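Local structure of arsenic responsive repressor ArsR (Corynebacterium glutamicum ATCC 13032, 6J0E) at the interface of chains A and B. The protein represses transcription as an ArsR-family winged helix-turn-helix DNA-binding protein, repression being relieved when it binds As(III). Coordinates in Å, arbitrary orientation; residue numbers count along the deposited sequence, not the author numbering. Chains: chain A/B, Arsenic responsive repressor ArsR.

The interface of chains A and B. Residues chain A 102, 105-106, 109; chain B 109, 112-114, 116-118.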
loop_
_atom_site.group_PDB
_atom_site.type_symbol
_atom_site.label_atom_id
_atom_site.label_comp_id
_atom_site.label_asym_id
_atom_site.label_seq_id
_atom_site.Cartn_x
_atom_site.Cartn_y
_atom_site.Cartn_z
ATOM N N PRO A 102 1.725 3.916 11.897
ATOM C CA PRO A 102 1.655 4.324 10.524
ATOM C C PRO A 102 2.800 3.923 9.670
ATOM O O PRO A 102 2.670 3.863 8.373
ATOM C CB PRO A 102 1.607 5.829 10.641
ATOM C CG PRO A 102 2.389 6.139 11.884
ATOM C CD PRO A 102 1.924 5.081 12.790
ATOM N N PHE A 105 2.780 1.030 6.816
ATOM C CA PHE A 105 1.738 1.361 5.771
ATOM C C PHE A 105 2.396 2.347 4.813
ATOM O O PHE A 105 2.219 2.242 3.616
ATOM C CB PHE A 105 0.467 1.887 6.377
ATOM C CG PHE A 105 -0.234 0.908 7.271
ATOM C CD1 PHE A 105 -0.913 -0.111 6.650
ATOM C CD2 PHE A 105 -0.273 1.056 8.648
ATOM C CE1 PHE A 105 -1.547 -1.081 7.427
ATOM C CE2 PHE A 105 -0.912 0.104 9.433
ATOM C CZ PHE A 105 -1.527 -0.954 8.812
ATOM N N ALA A 106 3.114 3.352 5.351
ATOM C CA ALA A 106 3.786 4.278 4.394
ATOM C C ALA A 106 4.849 3.646 3.539
ATOM O O ALA A 106 4.979 3.942 2.343
ATOM C CB ALA A 106 4.352 5.433 5.280
ATOM N N ARG A 109 2.979 1.915 0.760
ATOM C CA ARG A 109 2.544 2.895 -0.211
ATOM C C ARG A 109 3.712 3.246 -1.162
ATOM O O ARG A 109 3.506 3.292 -2.380
ATOM C CB ARG A 109 2.016 4.082 0.443
ATOM C CG ARG A 109 0.607 3.983 1.076
ATOM C CD ARG A 109 -0.038 5.267 1.404
ATOM N NE ARG A 109 0.844 6.246 2.109
ATOM C CZ ARG A 109 0.959 6.332 3.455
ATOM N NH1 ARG A 109 0.311 5.432 4.267
ATOM N NH2 ARG A 109 1.744 7.318 4.031
ATOM N N ARG B 109 -2.863 2.137 -2.706
ATOM C CA ARG B 109 -2.344 3.292 -1.948
ATOM C C ARG B 109 -3.312 3.979 -1.058
ATOM O O ARG B 109 -2.939 4.337 0.054
ATOM C CB ARG B 109 -1.648 4.298 -2.813
ATOM C CG ARG B 109 -0.376 3.764 -3.389
ATOM C CD ARG B 109 0.480 4.913 -4.070
ATOM N NE ARG B 109 -0.221 5.748 -4.994
ATOM C CZ ARG B 109 -0.361 5.462 -6.305
ATOM N NH1 ARG B 109 0.141 4.285 -6.811
ATOM N NH2 ARG B 109 -1.037 6.265 -7.019
ATOM N N LEU B 112 -4.241 1.860 2.066
ATOM C CA LEU B 112 -3.087 1.879 2.976
ATOM C C LEU B 112 -2.762 3.312 3.524
ATOM O O LEU B 112 -1.691 3.440 4.118
ATOM C CB LEU B 112 -1.831 1.377 2.250
ATOM C CG LEU B 112 -1.729 -0.077 1.688
ATOM C CD1 LEU B 112 -0.521 -0.172 0.721
ATOM C CD2 LEU B 112 -1.520 -1.031 2.749
ATOM N N GLN B 113 -3.632 4.261 3.352
ATOM C CA GLN B 113 -3.453 5.605 3.836
ATOM C C GLN B 113 -3.980 5.610 5.308
ATOM O O GLN B 113 -5.064 6.011 5.565
ATOM C CB GLN B 113 -4.179 6.546 2.925
ATOM C CG GLN B 113 -3.991 8.041 3.301
ATOM C CD GLN B 113 -4.800 8.479 4.527
ATOM O OE1 GLN B 113 -6.109 8.523 4.515
ATOM N NE2 GLN B 113 -4.039 8.873 5.605
ATOM N N ILE B 114 -3.140 5.074 6.193
ATOM C CA ILE B 114 -3.465 4.787 7.571
ATOM C C ILE B 114 -2.585 5.662 8.507
ATOM O O ILE B 114 -1.465 5.324 8.795
ATOM C CB ILE B 114 -3.116 3.274 7.878
ATOM C CG1 ILE B 114 -3.859 2.373 6.883
ATOM C CG2 ILE B 114 -3.526 2.961 9.352
ATOM C CD1 ILE B 114 -5.291 2.397 7.050
ATOM N N SER B 116 -1.154 8.600 7.827
ATOM C CA SER B 116 -0.104 9.420 7.170
ATOM C C SER B 116 -0.426 9.379 5.693
ATOM O O SER B 116 -1.219 8.524 5.210
ATOM C CB SER B 116 1.301 8.952 7.462
ATOM O OG SER B 116 1.776 7.723 6.840
ATOM N N MET B 117 0.127 10.348 4.966
ATOM C CA MET B 117 -0.107 10.484 3.567
ATOM C C MET B 117 1.090 11.246 2.978
ATOM O O MET B 117 1.742 11.919 3.713
ATOM C CB MET B 117 -1.409 11.226 3.263
ATOM C CG MET B 117 -1.485 12.639 3.739
ATOM S SD MET B 117 -2.957 13.511 3.207
ATOM C CE MET B 117 -2.813 13.715 1.446
ATOM N N GLU B 118 1.223 11.119 1.676
ATOM C CA GLU B 118 2.293 11.826 0.869
ATOM C C GLU B 118 1.711 12.988 0.238
ATOM O O GLU B 118 0.765 12.855 -0.564
ATOM C CB GLU B 118 2.993 10.789 -0.113
ATOM C CG GLU B 118 3.954 9.901 0.555
ATOM C CD GLU B 118 3.236 8.825 1.479
ATOM O OE1 GLU B 118 2.191 8.284 0.728
ATOM O OE2 GLU B 118 3.504 8.680 2.594
HETATM O O HOH W 1 0.768 5.351 7.152
#
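A:Phe105 and B:Ile114 make the apolar centre: CB of B:Ile114 lies over one face of the phenyl ring, 4.0 Å from its centroid and displaced toward the rim, a CH-pi contact. The two branches of B:Ile114 spread across the same ring, CG1 toward CD1 and CG2 toward CD2 and CE2. CD2 of B:Leu112 makes a looser contact, 4.1 Å from CD1 of A:Phe105, and its CB packs against CG of A:Arg109, the two side chains running past each other in opposite directions.

Further out, A:Arg109, on helix 103-111, bends at chi3 (-46°) and spreads its guanidinium between CA of A:Ala106 on one face and the carbonyl O of B:Ser116 on the other. Its edge carries the polar contacts. NE of A:Arg109 bonds OE1 of B:Glu118 at 2.8 Å. Beside it, NH2 of A:Arg109 forms a salt bridge with OE2 of B:Glu118 at 2.7 Å. Both oxygens use syn lone pairs, and guanidinium and carboxylate planes lie 19° apart, a side-on grip. NH2 of A:Arg109 also donates almost straight (170° at H) to the B:Ser116 hydroxyl OG at 2.8 Å. The bond from NH1 of A:Arg109 to the carbonyl O of B:Leu112, 2.8 Å, is more bent and tilted from the carbonyl plane. These four bonds should fix the guanidinium's rotation.

Water 1, 2.9 Å from NH1 of A:Arg109, extends the network to OG of B:Ser116 and the carbonyl oxygens of A:Pro102 and B:Ile114. From above the carbonyl plane, NE2 of B:Gln113 bonds the B:Ser116 O at 2.9 Å, probably helping to steady this guanidinium-facing oxygen.

Repeated by the two-fold, the patch probably helps hold the repressor dimer together, though strand 116-125 runs into the hexahistidine tail, leaving the rim's native contribution less certain.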